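Local coordinates for DUF4783 domain-containing protein (Bacteroides fragilis, PDB 4OUQ) that is of unknown function but belongs to the NTF2 clan, whose curved sheet and packed helices often form a pocket for small ligands, at residues G76-A81 and F85-F90; G7-F12 and S58-N63. All blocks are in the same frame, centred on the assembly; numbering follows the deposited sequence.

Interaction 1: residues G76-A81 and F85-F90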
ATOM      1  N   GLY A  76      -3.095   6.686   5.365  1.00 15.27           N
ATOM      2  CA  GLY A  76      -1.765   7.256   5.712  1.00 15.33           C
ATOM      3  C   GLY A  76      -1.297   8.284   4.699  1.00 17.44           C
ATOM      4  O   GLY A  76      -1.975   8.501   3.675  1.00 14.41           O
ATOM      5  N   THR A  77      -0.288   9.061   5.103  1.00 15.52           N
ATOM      6  CA  THR A  77       0.288  10.099   4.251  1.00 15.76           C
ATOM      7  C   THR A  77       1.741   9.752   3.994  1.00 14.08           C
ATOM      8  O   THR A  77       2.532   9.550   4.956  1.00 15.84           O
ATOM      9  CB  THR A  77       0.140  11.510   4.899  1.00 18.81           C
ATOM     10  OG1 THR A  77      -1.279  11.793   5.101  1.00 20.06           O
ATOM     11  CG2 THR A  77       0.744  12.543   4.019  1.00 20.82           C
ATOM     12  N   LEU A  78       2.084   9.627   2.708  1.00 12.29           N
ATOM     13  CA  LEU A  78       3.421   9.329   2.223  1.00 12.84           C
ATOM     14  C   LEU A  78       4.081  10.620   1.784  1.00 14.19           C
ATOM     15  O   LEU A  78       3.486  11.390   1.017  1.00 14.60           O
ATOM     16  CB  LEU A  78       3.308   8.398   1.027  1.00 13.23           C
ATOM     17  CG  LEU A  78       4.587   7.802   0.458  1.00 14.65           C
ATOM     18  CD1 LEU A  78       5.095   6.723   1.424  1.00 11.87           C
ATOM     19  CD2 LEU A  78       4.405   7.283  -0.953  1.00 13.31           C
ATOM     20  N   THR A  79       5.230  10.932   2.367  1.00 13.22           N
ATOM     21  CA  THR A  79       5.983  12.137   1.983  1.00 14.32           C
ATOM     22  C   THR A  79       7.095  11.715   1.013  1.00 13.50           C
ATOM     23  O   THR A  79       7.723  10.682   1.173  1.00 13.86           O
ATOM     24  CB  THR A  79       6.526  12.879   3.211  1.00 16.94           C
ATOM     25  OG1 THR A  79       7.511  12.081   3.917  1.00 16.88           O
ATOM     26  CG2 THR A  79       5.433  13.242   4.115  1.00 16.47           C
ATOM     27  N   THR A  80       7.230  12.455  -0.097  1.00 12.79           N
ATOM     28  CA  THR A  80       8.184  12.131  -1.114  1.00 13.06           C
ATOM     29  C   THR A  80       8.910  13.406  -1.649  1.00 13.25           C
ATOM     30  O   THR A  80       8.453  14.546  -1.412  1.00 14.42           O
ATOM     31  CB  THR A  80       7.539  11.409  -2.325  1.00 12.73           C
ATOM     32  OG1 THR A  80       6.919  12.375  -3.186  1.00 14.91           O
ATOM     33  CG2 THR A  80       6.468  10.386  -1.905  1.00 12.34           C
ATOM     34  N   ALA A  81       9.922  13.171  -2.485  1.00 14.54           N
ATOM     35  CA  ALA A  81      10.658  14.266  -3.153  1.00 17.78           C
ATOM     36  C   ALA A  81       9.740  15.093  -4.054  1.00 17.64           C
ATOM     37  O   ALA A  81      10.081  16.210  -4.395  1.00 19.55           O
ATOM     38  CB  ALA A  81      11.761  13.709  -3.971  1.00 17.91           C
ATOM     39  N   PHE A  85       1.473  12.123  -0.859  1.00 13.82           N
ATOM     40  CA  PHE A  85       0.419  11.241  -1.390  1.00 13.89           C
ATOM     41  C   PHE A  85      -0.370  10.692  -0.225  1.00 14.23           C
ATOM     42  O   PHE A  85       0.227  10.253   0.775  1.00 14.67           O
ATOM     43  CB  PHE A  85       1.023  10.087  -2.200  1.00 12.76           C
ATOM     44  CG  PHE A  85       1.754  10.515  -3.449  1.00 12.84           C
ATOM     45  CD1 PHE A  85       3.058  11.059  -3.373  1.00 13.60           C
ATOM     46  CD2 PHE A  85       1.172  10.408  -4.706  1.00 14.33           C
ATOM     47  CE1 PHE A  85       3.718  11.442  -4.504  1.00 15.83           C
ATOM     48  CE2 PHE A  85       1.844  10.765  -5.824  1.00 16.04           C
ATOM     49  CZ  PHE A  85       3.111  11.316  -5.731  1.00 16.16           C
ATOM     50  N   ARG A  86      -1.679  10.537  -0.431  1.00 14.29           N
ATOM     51  CA  ARG A  86      -2.545   9.903   0.500  1.00 12.85           C
ATOM     52  C   ARG A  86      -2.708   8.434   0.081  1.00 13.16           C
ATOM     53  O   ARG A  86      -2.964   8.162  -1.064  1.00 17.34           O
ATOM     54  CB  ARG A  86      -3.831  10.605   0.496  1.00 15.99           C
ATOM     55  CG  ARG A  86      -3.858  11.820   1.448  1.00 16.56           C
ATOM     56  CD  ARG A  86      -4.297  11.484   2.885  1.00 20.96           C
ATOM     57  NE  ARG A  86      -5.658  10.952   2.870  1.00 15.86           N
ATOM     58  CZ  ARG A  86      -5.933   9.692   2.640  1.00 18.26           C
ATOM     59  NH1 ARG A  86      -4.961   8.733   2.688  1.00 21.83           N
ATOM     60  NH2 ARG A  86      -7.175   9.340   2.501  1.00 22.82           N
ATOM     61  N   ILE A  87      -2.454   7.536   1.002  1.00 12.46           N
ATOM     62  CA  ILE A  87      -2.440   6.071   0.766  0.50 12.37           C
ATOM     63  C   ILE A  87      -3.585   5.477   1.596  1.00 15.17           C
ATOM     64  O   ILE A  87      -3.623   5.679   2.860  1.00 15.14           O
ATOM     65  CB  ILE A  87      -1.095   5.384   1.263  0.50 13.38           C
ATOM     66  CG1 ILE A  87       0.188   6.093   0.751  0.50 10.36           C
ATOM     67  CG2 ILE A  87      -1.049   3.927   0.855  0.50 17.37           C
ATOM     68  CD1 ILE A  87       0.184   6.370  -0.738  0.50 12.60           C
ATOM     69  N   ASN A  88      -4.482   4.751   0.940  1.00 14.60           N
ATOM     70  CA  ASN A  88      -5.452   3.951   1.634  0.50 15.02           C
ATOM     71  C   ASN A  88      -5.240   2.518   1.288  1.00 15.49           C
ATOM     72  O   ASN A  88      -5.306   2.137   0.126  1.00 15.23           O
ATOM     73  CB  ASN A  88      -6.828   4.360   1.276  0.50 18.23           C
ATOM     74  CG  ASN A  88      -7.846   3.794   2.208  0.50 21.01           C
ATOM     75  OD1 ASN A  88      -7.681   2.693   2.766  0.50 23.00           O
ATOM     76  ND2 ASN A  88      -8.891   4.539   2.418  0.50 23.07           N
ATOM     77  N   CYS A  89      -4.898   1.716   2.292  1.00 13.73           N
ATOM     78  CA  CYS A  89      -4.515   0.374   2.038  0.50 12.21           C
ATOM     79  C   CYS A  89      -5.469  -0.573   2.833  1.00 14.86           C
ATOM     80  O   CYS A  89      -5.742  -0.359   4.052  1.00 16.59           O
ATOM     81  CB  CYS A  89      -2.999   0.232   2.368  0.50 11.70           C
ATOM     82  SG  CYS A  89      -2.266  -1.393   2.218  0.50 11.65           S
ATOM     83  N   PHE A  90      -6.045  -1.557   2.121  1.00 14.38           N
ATOM     84  CA  PHE A  90      -7.008  -2.428   2.651  1.00 16.38           C
ATOM     85  C   PHE A  90      -6.486  -3.834   2.702  1.00 17.24           C
ATOM     86  O   PHE A  90      -5.799  -4.244   1.814  1.00 17.44           O
ATOM     87  CB  PHE A  90      -8.289  -2.421   1.798  1.00 21.50           C
ATOM     88  CG  PHE A  90      -8.853  -1.043   1.607  1.00 21.57           C
ATOM     89  CD1 PHE A  90      -8.358  -0.206   0.608  1.00 22.31           C
ATOM     90  CD2 PHE A  90      -9.823  -0.579   2.433  1.00 24.03           C
ATOM     91  CE1 PHE A  90      -8.855   1.079   0.461  1.00 24.64           C
ATOM     92  CE2 PHE A  90     -10.314   0.728   2.283  1.00 20.08           C
ATOM     93  CZ  PHE A  90      -9.848   1.515   1.301  1.00 24.14           C
TER
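Backbone hydrogen bonds hold residues 76-81 and 85-90 together in two reciprocal pairs. Leu78 and Phe85 exchange bonds from Leu78 N to Phe85 O and from Phe85 N to Leu78 O, each 2.8 Å long. Gly76 and Ile87 do the same, with Gly76 N to Ile87 O at 2.8 Å and Ile87 N to Gly76 O at 2.9 Å. Between them Thr77 and Arg86 form a non-hydrogen-bonded pair, where CA-H...O contacts run from Thr77 CA to Phe85 O and from Arg86 CA to Gly76 O.

A side-chain bond reinforces this ladder. The arginine chain, bent at chi2 (-89°) and chi3 (-61°), curls toward the partner strand and brings Arg86 NH1 within 3.2 Å of Gly76 O, which lies near the guanidinium plane; NH1 also bonds weakly to Ile87 O. Gly76 O is gripped twice, by Arg86 NH1 and Ile87 N from opposite faces of its carbonyl plane. Thr77 OG1 passes 3.8 Å from Arg86 CD, although its hydrogen-bonding partner is Asn63 on the next strand.

The two segments belong to the beta hairpin of strands 72-80 and 83-94, between edge strand 57-67 and strand 97-107 in the mixed sheet of this NTF2-like fold. On the helix-bearing face Leu78 CB lies 3.9 Å from Ile87 CG1, and Phe60 of the neighbouring strand touches both side chains. Nearer the turn, Thr80 meets one edge of the Phe85 ring, with OG1 close to the ring plane and 3.6 Å from its CE1. That hydroxyl is hydrogen-bonded to Asn82 N and Gly83 O where the chain turns back, and Phe51 packs edge-to-face with the Phe85 ring.

Interaction 2: residues G7-F12 and S58-N63; sequences GVVVAF and SGFNVN
Helix-on-sheet packing of the NTF2-like fold brings residues 7-12 of the N-terminal helix against residues 58-63 of the outermost strand 57-67. The two segments run roughly antiparallel, their axes 7.8 Å apart at closest approach, and the contact between them is made by apolar groups.

Phe60 is its centre. With CG anti to the backbone N (chi1 180°), its ring reaches out from the strand and offers one face to the helix. Phe12 CB sits over that face, 3.9 Å from the ring centroid and 23° off the normal, as a CH-pi contact displaced toward the CG-CD2 side of the ring. The Phe12 ring itself runs on past Phe60 toward strand 83-94, where Ile87 touches both phenylalanines. The two rings meet obliquely, with centroids 5.1 Å apart and planes inclined at 33°.

One turn earlier on the helix, Val9 extends the contact along the strand. Its side chain crosses that of Phe60 at about a right angle, CG1 lying 4.1 Å from Phe60 CD2. Just beyond Phe12, Lys13 NZ of the same helix is hydrogen-bonded to Phe60 O, adding a polar tie beside the apolar patch. Val62, whose side chain also touches Ile74 on the adjoining strand, completes the contact by bringing its CG2 methyl 3.8 Å from Val9 CG2.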
ATOM      1  N   GLY A   7       5.046  -4.614   9.239  1.00 17.44           N
ATOM      2  CA  GLY A   7       5.896  -4.642   8.104  1.00 15.76           C
ATOM      3  C   GLY A   7       5.441  -3.794   6.917  1.00 13.05           C
ATOM      4  O   GLY A   7       6.248  -3.366   6.108  1.00 13.38           O
ATOM      5  N   VAL A   8       4.133  -3.629   6.770  1.00 13.30           N
ATOM      6  CA  VAL A   8       3.580  -2.811   5.712  1.00 12.75           C
ATOM      7  C   VAL A   8       3.947  -1.352   5.913  1.00 11.45           C
ATOM      8  O   VAL A   8       4.358  -0.690   5.000  1.00 12.73           O
ATOM      9  CB  VAL A   8       2.089  -3.016   5.621  1.00 13.09           C
ATOM     10  CG1 VAL A   8       1.448  -1.959   4.728  1.00 13.59           C
ATOM     11  CG2 VAL A   8       1.813  -4.460   5.098  1.00 18.69           C
ATOM     12  N   VAL A   9       3.764  -0.897   7.147  1.00 12.48           N
ATOM     13  CA  VAL A   9       4.037   0.506   7.496  1.00 13.00           C
ATOM     14  C   VAL A   9       5.539   0.768   7.318  1.00 14.64           C
ATOM     15  O   VAL A   9       5.930   1.760   6.761  1.00 14.68           O
ATOM     16  CB  VAL A   9       3.616   0.801   8.931  1.00 14.16           C
ATOM     17  CG1 VAL A   9       4.029   2.225   9.307  1.00 14.83           C
ATOM     18  CG2 VAL A   9       2.122   0.634   9.106  1.00 13.44           C
ATOM     19  N   VAL A  10       6.370  -0.164   7.757  1.00 14.93           N
ATOM     20  CA  VAL A  10       7.831  -0.052   7.602  1.00 15.45           C
ATOM     21  C   VAL A  10       8.210   0.004   6.151  1.00 16.17           C
ATOM     22  O   VAL A  10       9.026   0.818   5.738  1.00 17.87           O
ATOM     23  CB  VAL A  10       8.562  -1.221   8.337  1.00 19.25           C
ATOM     24  CG1 VAL A  10      10.046  -1.203   8.014  1.00 20.35           C
ATOM     25  CG2 VAL A  10       8.271  -1.158   9.856  1.00 21.38           C
ATOM     26  N   ALA A  11       7.590  -0.851   5.338  1.00 12.46           N
ATOM     27  CA  ALA A  11       7.906  -0.854   3.905  1.00 13.36           C
ATOM     28  C   ALA A  11       7.527   0.468   3.229  1.00 13.14           C
ATOM     29  O   ALA A  11       8.309   1.016   2.461  1.00 14.85           O
ATOM     30  CB  ALA A  11       7.226  -2.035   3.232  1.00 12.96           C
ATOM     31  N   PHE A  12       6.383   0.997   3.548  1.00 11.81           N
ATOM     32  CA  PHE A  12       5.977   2.306   2.980  1.00 14.04           C
ATOM     33  C   PHE A  12       6.904   3.412   3.447  1.00 14.66           C
ATOM     34  O   PHE A  12       7.284   4.265   2.653  1.00 15.74           O
ATOM     35  CB  PHE A  12       4.555   2.642   3.338  1.00 16.26           C
ATOM     36  CG  PHE A  12       3.517   2.057   2.383  1.00 12.16           C
ATOM     37  CD1 PHE A  12       3.393   2.535   1.041  1.00 16.10           C
ATOM     38  CD2 PHE A  12       2.612   1.162   2.820  1.00 17.48           C
ATOM     39  CE1 PHE A  12       2.453   1.963   0.180  1.00 15.67           C
ATOM     40  CE2 PHE A  12       1.615   0.637   1.962  1.00 18.15           C
ATOM     41  CZ  PHE A  12       1.587   1.006   0.660  1.00 16.96           C
ATOM     42  N   SER A  58      10.426   9.821   1.570  1.00 12.37           N
ATOM     43  CA  SER A  58      10.988  10.323   2.749  1.00 15.07           C
ATOM     44  C   SER A  58      10.362   9.822   4.043  1.00 15.95           C
ATOM     45  O   SER A  58      10.998   9.852   5.079  1.00 19.66           O
ATOM     46  CB  SER A  58      11.084  11.853   2.731  1.00 15.77           C
ATOM     47  OG  SER A  58       9.863  12.471   2.647  1.00 16.97           O
ATOM     48  N   GLY A  59       9.110   9.404   4.002  1.00 15.30           N
ATOM     49  CA  GLY A  59       8.437   8.949   5.178  1.00 14.63           C
ATOM     50  C   GLY A  59       7.020   8.514   4.893  1.00 13.38           C
ATOM     51  O   GLY A  59       6.511   8.672   3.763  1.00 14.31           O
ATOM     52  N   PHE A  60       6.399   7.954   5.941  1.00 15.01           N
ATOM     53  CA  PHE A  60       5.043   7.531   5.900  1.00 15.68           C
ATOM     54  C   PHE A  60       4.493   7.554   7.273  1.00 14.91           C
ATOM     55  O   PHE A  60       5.143   7.053   8.221  1.00 17.88           O
ATOM     56  CB  PHE A  60       4.915   6.123   5.295  1.00 16.89           C
ATOM     57  CG  PHE A  60       3.475   5.601   5.230  1.00 14.78           C
ATOM     58  CD1 PHE A  60       2.563   6.156   4.344  1.00 12.14           C
ATOM     59  CD2 PHE A  60       3.035   4.552   6.061  1.00 13.76           C
ATOM     60  CE1 PHE A  60       1.260   5.710   4.257  1.00 11.91           C
ATOM     61  CE2 PHE A  60       1.712   4.052   5.933  1.00 15.47           C
ATOM     62  CZ  PHE A  60       0.831   4.630   5.030  1.00 14.04           C
ATOM     63  N   ASN A  61       3.322   8.158   7.460  1.00 15.79           N
ATOM     64  CA  ASN A  61       2.656   8.155   8.751  1.00 18.91           C
ATOM     65  C   ASN A  61       1.240   7.681   8.660  1.00 17.04           C
ATOM     66  O   ASN A  61       0.470   8.195   7.835  1.00 17.62           O
ATOM     67  CB  ASN A  61       2.695   9.524   9.414  1.00 23.11           C
ATOM     68  CG  ASN A  61       4.089   9.902   9.865  1.00 33.20           C
ATOM     69  OD1 ASN A  61       4.589   9.434  10.896  1.00 41.82           O
ATOM     70  ND2 ASN A  61       4.722  10.709   9.100  1.00 35.35           N
ATOM     71  N   VAL A  62       0.864   6.752   9.548  1.00 17.27           N
ATOM     72  CA  VAL A  62      -0.495   6.242   9.586  1.00 16.75           C
ATOM     73  C   VAL A  62      -1.314   7.270  10.379  1.00 15.76           C
ATOM     74  O   VAL A  62      -0.982   7.582  11.544  1.00 20.12           O
ATOM     75  CB  VAL A  62      -0.602   4.891  10.292  1.00 18.05           C
ATOM     76  CG1 VAL A  62      -2.080   4.440  10.410  1.00 18.32           C
ATOM     77  CG2 VAL A  62       0.242   3.854   9.604  1.00 18.31           C
ATOM     78  N   ASN A  63      -2.444   7.731   9.792  1.00 16.19           N
ATOM     79  CA  ASN A  63      -3.294   8.696  10.368  1.00 16.93           C
ATOM     80  C   ASN A  63      -4.593   8.049  10.950  1.00 16.20           C
ATOM     81  O   ASN A  63      -5.191   8.556  11.870  1.00 19.72           O
ATOM     82  CB  ASN A  63      -3.712   9.774   9.318  1.00 20.82           C
ATOM     83  CG  ASN A  63      -2.531  10.370   8.553  1.00 25.50           C
ATOM     84  OD1 ASN A  63      -2.433  10.255   7.287  1.00 28.20           O
ATOM     85  ND2 ASN A  63      -1.672  10.997   9.262  1.00 26.39           N
TER

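Interactions 1 and 2 meet along the seam between strands 57-67 and 72-80, which are neighbours in one sheet, and their centres lie about 8 Å apart. Two probable side-chain hydrogen bonds join them directly on the face turned from the N-terminal helix: Thr79 OG1 to Ser58 OG at 2.7 Å and Thr77 OG1 to Asn63 OD1 at 2.9 Å. Ser58 and Gly59 both face Thr79 as a classic beta bulge, near which Leu78 CD1 packs 3.4 Å from Gly59 O. On the helix-bearing face the two contacts are joined through Phe60 of interaction 2 and Ile87 of interaction 1, where the hairpin and the N-terminal helix come together.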